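Local structure of hypothetical methylmalonyl-CoA decarboxylase alpha subunit (Sulfolobus tokodaii, 1X0U) at residues 194-199 / 237-242; 223-226 / 231-234; 351-356 / 361-366; 416-419 / 423-426. The protein is a hypothetical enzyme subunit of the carboxyl transferase family, with a ClpP/crotonase-type fold, and assembles as six copies. All blocks are in the same frame, centred on the assembly; numbering follows the deposited sequence.

Overall arrangement
Contacts 1 and 2 lie around the sheet that includes strands 187-191 and 234-236, contacts 3 and 4 around the sheet that includes strands 363-369 and 426-429. Contact 2 falls within the chain span bridged by contact 1, with centres about 11 Å apart, and Met198 O lies 2.6 Å from His225 NE2, a probable hydrogen bond. Contacts 3 and 4 are equally close, centre to centre, and probably share the hydrogen bond between Ser365 OG and Met417 O, 2.9 Å long. Between the pairs, His233 packs on Arg351, whereas contacts 1 and 4 lie on opposite sides of the chain's centre, with nearest atoms about 27 Å apart. All four contacts touch a second subunit.

Contact 1: 194-199 / 237-242; sequences DAYYMF and DSEQEA
Tyr196 and Glu239 meet across a wide backbone gap, the nearest CA atoms of the two segments, those of Tyr196 and Ser238, being 10.6 Å apart. The gap is spanned by one hydrogen bond, in which Tyr196 OH donates to Glu239 OE2 at 2.6 Å. The acceptor lies at the edge of the phenol ring, in its plane, while the carboxylate itself is turned 84° from that ring and receives the hydroxyl on its anti side, 21° out of the carboxylate plane. An extended chain beyond CG (chi2 174°) carries this carboxylate from the helix to the ring. Ala195 CB covers one face of the same ring, 4.3 Å above its centre. The other carboxylate oxygen, Glu239 OE1, accepts from Leu40 N and forms a salt bridge with Arg45, so both oxygens of this buried group are engaged and its orientation is restrained. At the helix start, Ser238 OG accepts from Glu241 N at 3.1 Å, and Glu241 OE2 in turn accepts from Asp237 N. The arrangement is a serine N-cap on helix 239-252, whose first turn is tied by a tyrosine-carboxylate bond to the loop that follows strand 187-191 of the crotonase-type sheet.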
loop_
_atom_site.group_PDB
_atom_site.type_symbol
_atom_site.label_atom_id
_atom_site.label_comp_id
_atom_site.label_asym_id
_atom_site.label_seq_id
_atom_site.Cartn_x
_atom_site.Cartn_y
_atom_site.Cartn_z
ATOM N N ASP A 194 -0.710 -29.637 -43.739
ATOM C CA ASP A 194 0.387 -29.138 -44.553
ATOM C C ASP A 194 0.626 -27.644 -44.388
ATOM O O ASP A 194 1.770 -27.196 -44.407
ATOM C CB ASP A 194 0.114 -29.429 -46.030
ATOM C CG ASP A 194 1.228 -28.939 -46.922
ATOM O OD1 ASP A 194 2.327 -29.528 -46.871
ATOM O OD2 ASP A 194 1.014 -27.956 -47.658
ATOM N N ALA A 195 -0.463 -26.890 -44.236
ATOM C CA ALA A 195 -0.432 -25.434 -44.096
ATOM C C ALA A 195 -0.084 -24.868 -42.713
ATOM O O ALA A 195 0.018 -23.650 -42.548
ATOM C CB ALA A 195 -1.759 -24.868 -44.535
ATOM N N TYR A 196 0.103 -25.727 -41.722
ATOM C CA TYR A 196 0.413 -25.224 -40.391
ATOM C C TYR A 196 1.714 -25.774 -39.840
ATOM O O TYR A 196 1.942 -26.974 -39.840
ATOM C CB TYR A 196 -0.714 -25.561 -39.416
ATOM C CG TYR A 196 -2.090 -25.361 -39.987
ATOM C CD1 TYR A 196 -2.778 -26.414 -40.591
ATOM C CD2 TYR A 196 -2.709 -24.114 -39.933
ATOM C CE1 TYR A 196 -4.056 -26.226 -41.124
ATOM C CE2 TYR A 196 -3.976 -23.919 -40.463
ATOM C CZ TYR A 196 -4.648 -24.973 -41.053
ATOM O OH TYR A 196 -5.922 -24.778 -41.536
ATOM N N TYR A 197 2.568 -24.881 -39.366
ATOM C CA TYR A 197 3.829 -25.284 -38.783
ATOM C C TYR A 197 4.487 -24.096 -38.128
ATOM O O TYR A 197 4.021 -22.969 -38.255
ATOM C CB TYR A 197 4.751 -25.873 -39.852
ATOM C CG TYR A 197 5.030 -24.974 -41.041
ATOM C CD1 TYR A 197 5.932 -23.916 -40.948
ATOM C CD2 TYR A 197 4.444 -25.236 -42.292
ATOM C CE1 TYR A 197 6.259 -23.141 -42.069
ATOM C CE2 TYR A 197 4.761 -24.467 -43.417
ATOM C CZ TYR A 197 5.674 -23.423 -43.297
ATOM O OH TYR A 197 6.008 -22.670 -44.400
ATOM N N MET A 198 5.545 -24.354 -37.384
ATOM C CA MET A 198 6.283 -23.270 -36.773
ATOM C C MET A 198 7.671 -23.712 -36.372
ATOM O O MET A 198 7.871 -24.812 -35.856
ATOM C CB MET A 198 5.508 -22.633 -35.595
ATOM C CG MET A 198 5.209 -23.452 -34.357
ATOM S SD MET A 198 4.175 -22.454 -33.195
ATOM C CE MET A 198 2.784 -23.408 -33.029
ATOM N N PHE A 199 8.642 -22.864 -36.686
ATOM C CA PHE A 199 10.034 -23.126 -36.367
ATOM C C PHE A 199 10.798 -21.810 -36.341
ATOM O O PHE A 199 10.407 -20.855 -37.004
ATOM C CB PHE A 199 10.660 -24.103 -37.378
ATOM C CG PHE A 199 10.267 -23.857 -38.813
ATOM C CD1 PHE A 199 9.482 -24.782 -39.496
ATOM C CD2 PHE A 199 10.703 -22.725 -39.493
ATOM C CE1 PHE A 199 9.138 -24.586 -40.836
ATOM C CE2 PHE A 199 10.364 -22.519 -40.831
ATOM C CZ PHE A 199 9.580 -23.452 -41.506
ATOM N N ASP A 237 -7.713 -30.931 -35.500
ATOM C CA ASP A 237 -7.847 -31.241 -36.919
ATOM C C ASP A 237 -8.302 -30.095 -37.803
ATOM O O ASP A 237 -7.982 -30.067 -38.992
ATOM C CB ASP A 237 -8.817 -32.402 -37.096
ATOM C CG ASP A 237 -8.294 -33.678 -36.500
ATOM O OD1 ASP A 237 -9.114 -34.491 -36.023
ATOM O OD2 ASP A 237 -7.060 -33.872 -36.519
ATOM N N SER A 238 -9.055 -29.154 -37.246
ATOM C CA SER A 238 -9.525 -28.053 -38.064
ATOM C C SER A 238 -9.571 -26.713 -37.350
ATOM O O SER A 238 -9.380 -26.615 -36.138
ATOM C CB SER A 238 -10.911 -28.372 -38.608
ATOM O OG SER A 238 -11.877 -28.224 -37.590
ATOM N N GLU A 239 -9.833 -25.674 -38.128
ATOM C CA GLU A 239 -9.920 -24.334 -37.604
ATOM C C GLU A 239 -11.201 -24.147 -36.810
ATOM O O GLU A 239 -11.204 -23.452 -35.787
ATOM C CB GLU A 239 -9.809 -23.339 -38.756
ATOM C CG GLU A 239 -8.375 -23.214 -39.233
ATOM C CD GLU A 239 -8.222 -22.348 -40.457
ATOM O OE1 GLU A 239 -9.074 -21.463 -40.674
ATOM O OE2 GLU A 239 -7.235 -22.548 -41.191
ATOM N N GLN A 240 -12.288 -24.770 -37.267
ATOM C CA GLN A 240 -13.547 -24.680 -36.543
ATOM C C GLN A 240 -13.328 -25.303 -35.169
ATOM O O GLN A 240 -13.821 -24.793 -34.162
ATOM C CB GLN A 240 -14.664 -25.435 -37.265
ATOM C CG GLN A 240 -16.004 -25.398 -36.519
ATOM C CD GLN A 240 -16.633 -24.007 -36.478
ATOM O OE1 GLN A 240 -17.063 -23.530 -35.421
ATOM N NE2 GLN A 240 -16.698 -23.354 -37.635
ATOM N N GLU A 241 -12.596 -26.419 -35.134
ATOM C CA GLU A 241 -12.306 -27.093 -33.870
ATOM C C GLU A 241 -11.386 -26.224 -33.003
ATOM O O GLU A 241 -11.551 -26.150 -31.790
ATOM C CB GLU A 241 -11.677 -28.473 -34.123
ATOM C CG GLU A 241 -12.690 -29.563 -34.539
ATOM C CD GLU A 241 -12.056 -30.923 -34.872
ATOM O OE1 GLU A 241 -12.817 -31.881 -35.124
ATOM O OE2 GLU A 241 -10.810 -31.043 -34.889
ATOM N N ALA A 242 -10.425 -25.559 -33.630
ATOM C CA ALA A 242 -9.517 -24.686 -32.899
ATOM C C ALA A 242 -10.310 -23.602 -32.176
ATOM O O ALA A 242 -10.071 -23.345 -30.998
ATOM C CB ALA A 242 -8.513 -24.042 -33.854
#

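Contact 2: 223-226 / 231-234; sequences VVHA and VVHF
Val231 packs beside His225, their side chains pointing the same way, with Val231 CB 3.9 Å from His225 ND1 and its CG2 branch nearly as close. The imidazole is held at both nitrogens: NE2 is hydrogen-bonded to Met198 O, and ND1 to Ser229 OG, which is also hydrogen-bonded to Val231 N. Its ring is backed on one face by Val224 CG2, 3.6 Å above the centre, while Ile384 of a second subunit packs on both His225 and Val231. Val232 comes next and carries most of the remaining contact. Its N-H donates to His225 O at 3.2 Å, a fairly straight bond (166°) whose donor stands well above the carbonyl plane. The two methyls divide the work: CG2 presses on His225 CB at 3.5 Å, and CG1, placed anti to the backbone N (chi1 163°), reaches Ala226 CB at 3.8 Å. The chain has left helix 222-229 and is heading back to strand 234-236, at the end of the crotonase-type sheet within this chain, and Val232 lies between the helix and strand 187-191, touching Ile188 and Met190. One water donates both to Val232 O and to Ala226 O, each at 3.0 Å, and so bridges the backbones past the direct bond. His233 then turns away, its ND1 hydrogen-bonded to Ile188 N, and Phe234 packs on Leu245 and Leu249 of helix 239-252.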
loop_
_atom_site.group_PDB
_atom_site.type_symbol
_atom_site.label_atom_id
_atom_site.label_comp_id
_atom_site.label_asym_id
_atom_site.label_seq_id
_atom_site.Cartn_x
_atom_site.Cartn_y
_atom_site.Cartn_z
ATOM N N VAL A 223 2.288 -31.936 -35.195
ATOM C CA VAL A 223 2.637 -33.155 -34.489
ATOM C C VAL A 223 3.962 -33.058 -33.720
ATOM O O VAL A 223 4.027 -33.463 -32.557
ATOM C CB VAL A 223 2.659 -34.359 -35.454
ATOM C CG1 VAL A 223 3.092 -35.598 -34.717
ATOM C CG2 VAL A 223 1.278 -34.570 -36.043
ATOM N N VAL A 224 5.007 -32.511 -34.338
ATOM C CA VAL A 224 6.278 -32.405 -33.630
ATOM C C VAL A 224 6.154 -31.580 -32.351
ATOM O O VAL A 224 6.718 -31.944 -31.324
ATOM C CB VAL A 224 7.402 -31.767 -34.488
ATOM C CG1 VAL A 224 7.569 -32.516 -35.806
ATOM C CG2 VAL A 224 7.108 -30.316 -34.725
ATOM N N HIS A 225 5.403 -30.481 -32.407
ATOM C CA HIS A 225 5.259 -29.610 -31.249
ATOM C C HIS A 225 4.272 -30.088 -30.180
ATOM O O HIS A 225 4.444 -29.786 -28.999
ATOM C CB HIS A 225 4.895 -28.193 -31.695
ATOM C CG HIS A 225 5.932 -27.548 -32.560
ATOM N ND1 HIS A 225 7.273 -27.542 -32.236
ATOM C CD2 HIS A 225 5.828 -26.887 -33.737
ATOM C CE1 HIS A 225 7.950 -26.908 -33.178
ATOM N NE2 HIS A 225 7.095 -26.502 -34.100
ATOM N N ALA A 226 3.243 -30.828 -30.574
ATOM C CA ALA A 226 2.289 -31.317 -29.594
ATOM C C ALA A 226 2.721 -32.654 -29.007
ATOM O O ALA A 226 2.174 -33.084 -27.995
ATOM C CB ALA A 226 0.900 -31.445 -30.219
ATOM N N VAL A 231 5.878 -27.483 -27.308
ATOM C CA VAL A 231 5.548 -26.107 -27.661
ATOM C C VAL A 231 4.051 -25.880 -27.808
ATOM O O VAL A 231 3.539 -24.825 -27.451
ATOM C CB VAL A 231 6.250 -25.687 -28.974
ATOM C CG1 VAL A 231 5.771 -24.323 -29.418
ATOM C CG2 VAL A 231 7.752 -25.668 -28.772
ATOM N N VAL A 232 3.357 -26.876 -28.347
ATOM C CA VAL A 232 1.923 -26.787 -28.553
ATOM C C VAL A 232 1.199 -27.459 -27.399
ATOM O O VAL A 232 1.617 -28.519 -26.942
ATOM C CB VAL A 232 1.536 -27.456 -29.883
ATOM C CG1 VAL A 232 0.036 -27.746 -29.925
ATOM C CG2 VAL A 232 1.926 -26.535 -31.033
ATOM N N HIS A 233 0.113 -26.839 -26.936
ATOM C CA HIS A 233 -0.666 -27.371 -25.817
ATOM C C HIS A 233 -1.875 -28.181 -26.269
ATOM O O HIS A 233 -2.285 -29.116 -25.591
ATOM C CB HIS A 233 -1.115 -26.231 -24.890
ATOM C CG HIS A 233 0.022 -25.435 -24.339
ATOM N ND1 HIS A 233 0.560 -24.354 -25.003
ATOM C CD2 HIS A 233 0.789 -25.622 -23.239
ATOM C CE1 HIS A 233 1.612 -23.913 -24.336
ATOM N NE2 HIS A 233 1.771 -24.667 -23.264
ATOM N N PHE A 234 -2.447 -27.810 -27.409
ATOM C CA PHE A 234 -3.591 -28.531 -27.960
ATOM C C PHE A 234 -3.408 -28.673 -29.454
ATOM O O PHE A 234 -3.125 -27.682 -30.150
ATOM C CB PHE A 234 -4.905 -27.786 -27.748
ATOM C CG PHE A 234 -5.219 -27.480 -26.329
ATOM C CD1 PHE A 234 -4.954 -26.220 -25.801
ATOM C CD2 PHE A 234 -5.821 -28.433 -25.523
ATOM C CE1 PHE A 234 -5.290 -25.907 -24.491
ATOM C CE2 PHE A 234 -6.156 -28.132 -24.214
ATOM C CZ PHE A 234 -5.894 -26.869 -23.693
HETATM O O HOH W 1 0.426 -31.239 -26.408
#

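Contact 3: 351-356 / 361-366; sequences RFIRFC and IPLISL
Cys356 and Ile361 are joined by the backbone hydrogen bond that Ile361 N gives to Cys356 O, 2.8 Å long and nearly straight at 172°. It fastens the chain leaving the helix, where Cys356 CA and Ile361 CA are 4.7 Å apart. Apolar packing accounts for the rest, and its centre is Leu363, whose two methyls part to meet different helix residues. The side chains of Leu363 and Ile353 cross at about a right angle, which brings Leu363 CD1 to 3.6 Å from Ile353 CB, while Leu363 CD2 approaches Cys356 CB at 3.7 Å and also brushes Phe352 CE2. Phe352 and Leu363 run alongside one another, their side chains pointing opposite ways. Ile361 adds its CB against Cys356 CB at 3.7 Å, and with CG2 anti to the backbone N that branch reaches Cys356 SG at 3.9 Å; its CD1 lies farther off, near Phe355 CE2. Sulfur-aromatic packing comes from within the helix, because Cys356 SG sits 3.5 Å above one face of the Phe352 ring, offset toward its rim. The axes of 351-356 and 363-366 run roughly antiparallel, at 151°, within helix 343-358 and strand 363-369, successive elements of a beta-alpha-beta unit that begins with strand 325-332. Val330 of that first strand touches Phe352 and Ile353, Phe319 of strand 315-322 packs on Phe352, Cys356 and Ile361, and helix 383-396 meets Ile353 through Ala393 and Phe394.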
loop_
_atom_site.group_PDB
_atom_site.type_symbol
_atom_site.label_atom_id
_atom_site.label_comp_id
_atom_site.label_asym_id
_atom_site.label_seq_id
_atom_site.Cartn_x
_atom_site.Cartn_y
_atom_site.Cartn_z
ATOM N N ARG A 351 4.570 -25.719 -15.406
ATOM C CA ARG A 351 3.999 -24.575 -16.123
ATOM C C ARG A 351 2.493 -24.528 -15.894
ATOM O O ARG A 351 1.905 -23.457 -15.748
ATOM C CB ARG A 351 4.302 -24.695 -17.622
ATOM C CG ARG A 351 4.746 -23.396 -18.311
ATOM C CD ARG A 351 3.602 -22.452 -18.510
ATOM N NE ARG A 351 3.961 -21.208 -19.206
ATOM C CZ ARG A 351 3.989 -21.039 -20.532
ATOM N NH1 ARG A 351 3.702 -22.037 -21.366
ATOM N NH2 ARG A 351 4.235 -19.832 -21.028
ATOM N N PHE A 352 1.870 -25.700 -15.880
ATOM C CA PHE A 352 0.431 -25.789 -15.649
ATOM C C PHE A 352 0.027 -25.267 -14.267
ATOM O O PHE A 352 -0.898 -24.464 -14.153
ATOM C CB PHE A 352 -0.057 -27.238 -15.778
ATOM C CG PHE A 352 -1.538 -27.406 -15.511
ATOM C CD1 PHE A 352 -2.479 -26.983 -16.442
ATOM C CD2 PHE A 352 -1.989 -28.008 -14.338
ATOM C CE1 PHE A 352 -3.850 -27.160 -16.219
ATOM C CE2 PHE A 352 -3.363 -28.193 -14.103
ATOM C CZ PHE A 352 -4.292 -27.768 -15.047
ATOM N N ILE A 353 0.691 -25.707 -13.206
ATOM C CA ILE A 353 0.255 -25.211 -11.907
ATOM C C ILE A 353 0.449 -23.696 -11.726
ATOM O O ILE A 353 -0.407 -23.024 -11.140
ATOM C CB ILE A 353 0.905 -25.983 -10.718
ATOM C CG1 ILE A 353 2.376 -25.656 -10.599
ATOM C CG2 ILE A 353 0.738 -27.514 -10.925
ATOM C CD1 ILE A 353 3.248 -26.780 -11.140
ATOM N N ARG A 354 1.552 -23.157 -12.246
ATOM C CA ARG A 354 1.801 -21.724 -12.132
ATOM C C ARG A 354 0.672 -20.949 -12.802
ATOM O O ARG A 354 0.178 -19.958 -12.245
ATOM C CB ARG A 354 3.140 -21.354 -12.761
ATOM C CG ARG A 354 4.348 -22.055 -12.116
ATOM C CD ARG A 354 5.641 -21.360 -12.506
ATOM N NE ARG A 354 5.863 -20.144 -11.731
ATOM C CZ ARG A 354 6.301 -19.000 -12.242
ATOM N NH1 ARG A 354 6.549 -18.910 -13.540
ATOM N NH2 ARG A 354 6.534 -17.963 -11.452
ATOM N N PHE A 355 0.251 -21.405 -13.987
ATOM C CA PHE A 355 -0.840 -20.738 -14.691
ATOM C C PHE A 355 -2.108 -20.758 -13.846
ATOM O O PHE A 355 -2.762 -19.725 -13.675
ATOM C CB PHE A 355 -1.142 -21.398 -16.044
ATOM C CG PHE A 355 -2.352 -20.822 -16.731
ATOM C CD1 PHE A 355 -2.238 -19.712 -17.560
ATOM C CD2 PHE A 355 -3.626 -21.319 -16.454
ATOM C CE1 PHE A 355 -3.372 -19.104 -18.088
ATOM C CE2 PHE A 355 -4.755 -20.718 -16.973
ATOM C CZ PHE A 355 -4.626 -19.599 -17.795
ATOM N N CYS A 356 -2.471 -21.936 -13.335
ATOM C CA CYS A 356 -3.666 -22.057 -12.506
ATOM C C CYS A 356 -3.540 -21.121 -11.316
ATOM O O CYS A 356 -4.492 -20.412 -10.960
ATOM C CB CYS A 356 -3.849 -23.497 -12.015
ATOM S SG CYS A 356 -4.329 -24.673 -13.320
ATOM N N ILE A 361 -7.084 -20.655 -9.986
ATOM C CA ILE A 361 -7.705 -21.944 -10.200
ATOM C C ILE A 361 -7.193 -22.949 -9.159
ATOM O O ILE A 361 -6.000 -23.234 -9.089
ATOM C CB ILE A 361 -7.422 -22.444 -11.640
ATOM C CG1 ILE A 361 -8.144 -21.534 -12.642
ATOM C CG2 ILE A 361 -7.847 -23.881 -11.796
ATOM C CD1 ILE A 361 -7.871 -21.850 -14.087
ATOM N N PRO A 362 -8.092 -23.482 -8.317
ATOM C CA PRO A 362 -7.681 -24.456 -7.298
ATOM C C PRO A 362 -7.013 -25.674 -7.971
ATOM O O PRO A 362 -7.374 -26.047 -9.092
ATOM C CB PRO A 362 -9.004 -24.837 -6.630
ATOM C CG PRO A 362 -9.858 -23.639 -6.826
ATOM C CD PRO A 362 -9.537 -23.201 -8.225
ATOM N N LEU A 363 -6.054 -26.295 -7.288
ATOM C CA LEU A 363 -5.364 -27.455 -7.850
ATOM C C LEU A 363 -5.552 -28.766 -7.093
ATOM O O LEU A 363 -5.397 -28.826 -5.874
ATOM C CB LEU A 363 -3.866 -27.185 -7.956
ATOM C CG LEU A 363 -3.412 -26.157 -8.988
ATOM C CD1 LEU A 363 -2.006 -25.651 -8.621
ATOM C CD2 LEU A 363 -3.434 -26.794 -10.383
ATOM N N ILE A 364 -5.870 -29.821 -7.832
ATOM C CA ILE A 364 -6.035 -31.133 -7.233
ATOM C C ILE A 364 -4.961 -32.091 -7.724
ATOM O O ILE A 364 -4.783 -32.267 -8.932
ATOM C CB ILE A 364 -7.404 -31.754 -7.578
ATOM C CG1 ILE A 364 -8.530 -30.895 -7.001
ATOM C CG2 ILE A 364 -7.489 -33.166 -7.014
ATOM C CD1 ILE A 364 -8.452 -30.742 -5.492
ATOM N N SER A 365 -4.247 -32.709 -6.786
ATOM C CA SER A 365 -3.234 -33.696 -7.136
ATOM C C SER A 365 -3.767 -35.108 -6.844
ATOM O O SER A 365 -4.355 -35.360 -5.790
ATOM C CB SER A 365 -1.948 -33.486 -6.332
ATOM O OG SER A 365 -1.350 -32.239 -6.620
ATOM N N LEU A 366 -3.564 -36.012 -7.795
ATOM C CA LEU A 366 -3.965 -37.408 -7.663
ATOM C C LEU A 366 -2.632 -38.098 -7.863
ATOM O O LEU A 366 -2.043 -38.033 -8.942
ATOM C CB LEU A 366 -4.974 -37.783 -8.755
ATOM C CG LEU A 366 -6.247 -36.929 -8.682
ATOM C CD1 LEU A 366 -7.078 -37.077 -9.943
ATOM C CD2 LEU A 366 -7.038 -37.322 -7.465
#

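Contact 4: 416-419 / 423-426; sequences AMSI and GADL
Ser418 faces Ala424 because its positive phi (96°) breaks the helical course of the chain and its OG lies anti to the backbone N (chi1 179°), which carries the hydroxyl oxygen to 3.2 Å from Ala424 CB. This is the compact turn between helix 411-416 and strand 426-429, an alpha-to-beta connection of the crotonase-type fold. It is closed by Ala424 N, which donates to Ile419 O at 3.2 Å in a nearly straight bond; the donor stands above the carbonyl plane, away from the usual lone-pair direction. Gly423 precedes it with phi 126°, a conformation readily open to a residue without a side chain. Ile419 takes part through its backbone alone, its side chain pointing away from the 423-426 segment and packing on Glu148 of a second subunit. Around the turn, Ser418 O is hydrogen-bonded to Thr403 OG1, and Asp425 OD2 accepts from Lys401 N while forming a salt bridge with Lys508. A third subunit adds a weak hydrogen bond from Arg117 NH2 to Ala424 O. The methyl of Ala424 lies between the serine hydroxyl and the turn's backbone, with Ala424 CB 3.5 Å from Ile419 C.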
loop_
_atom_site.group_PDB
_atom_site.type_symbol
_atom_site.label_atom_id
_atom_site.label_comp_id
_atom_site.label_asym_id
_atom_site.label_seq_id
_atom_site.Cartn_x
_atom_site.Cartn_y
_atom_site.Cartn_z
ATOM N N ALA A 416 7.180 -33.764 -4.865
ATOM C CA ALA A 416 6.835 -32.973 -6.042
ATOM C C ALA A 416 5.356 -32.993 -6.407
ATOM O O ALA A 416 4.915 -32.212 -7.251
ATOM C CB ALA A 416 7.679 -33.427 -7.244
ATOM N N MET A 417 4.577 -33.870 -5.789
ATOM C CA MET A 417 3.161 -33.899 -6.122
ATOM C C MET A 417 2.355 -33.023 -5.174
ATOM O O MET A 417 1.138 -32.912 -5.313
ATOM C CB MET A 417 2.625 -35.339 -6.120
ATOM C CG MET A 417 3.085 -36.178 -7.320
ATOM S SD MET A 417 2.721 -35.374 -8.899
ATOM C CE MET A 417 0.926 -35.590 -8.998
ATOM N N SER A 418 3.060 -32.399 -4.225
ATOM C CA SER A 418 2.507 -31.485 -3.214
ATOM C C SER A 418 2.191 -32.119 -1.864
ATOM O O SER A 418 1.193 -32.827 -1.711
ATOM C CB SER A 418 1.249 -30.765 -3.717
ATOM O OG SER A 418 0.726 -29.913 -2.696
ATOM N N ILE A 419 3.048 -31.845 -0.885
ATOM C CA ILE A 419 2.872 -32.362 0.465
ATOM C C ILE A 419 2.707 -31.180 1.416
ATOM O O ILE A 419 3.068 -30.055 1.073
ATOM C CB ILE A 419 4.077 -33.207 0.909
ATOM C CG1 ILE A 419 5.351 -32.365 0.891
ATOM C CG2 ILE A 419 4.208 -34.416 0.004
ATOM C CD1 ILE A 419 6.584 -33.105 1.423
ATOM N N GLY A 423 3.286 -26.964 0.994
ATOM C CA GLY A 423 2.166 -26.059 0.804
ATOM C C GLY A 423 0.781 -26.673 0.597
ATOM O O GLY A 423 -0.196 -25.942 0.455
ATOM N N ALA A 424 0.669 -27.997 0.572
ATOM C CA ALA A 424 -0.646 -28.629 0.394
ATOM C C ALA A 424 -1.524 -28.278 1.592
ATOM O O ALA A 424 -1.117 -28.483 2.726
ATOM C CB ALA A 424 -0.492 -30.145 0.292
ATOM N N ASP A 425 -2.720 -27.752 1.342
ATOM C CA ASP A 425 -3.647 -27.374 2.409
ATOM C C ASP A 425 -4.266 -28.587 3.088
ATOM O O ASP A 425 -4.411 -28.612 4.313
ATOM C CB ASP A 425 -4.761 -26.486 1.852
ATOM C CG ASP A 425 -4.231 -25.195 1.248
ATOM O OD1 ASP A 425 -3.759 -24.327 2.011
ATOM O OD2 ASP A 425 -4.281 -25.054 0.005
ATOM N N LEU A 426 -4.648 -29.574 2.280
ATOM C CA LEU A 426 -5.245 -30.810 2.774
ATOM C C LEU A 426 -4.648 -31.987 1.985
ATOM O O LEU A 426 -4.429 -31.888 0.769
ATOM C CB LEU A 426 -6.772 -30.773 2.599
ATOM C CG LEU A 426 -7.598 -29.702 3.332
ATOM C CD1 LEU A 426 -8.987 -29.623 2.718
ATOM C CD2 LEU A 426 -7.687 -30.025 4.825
#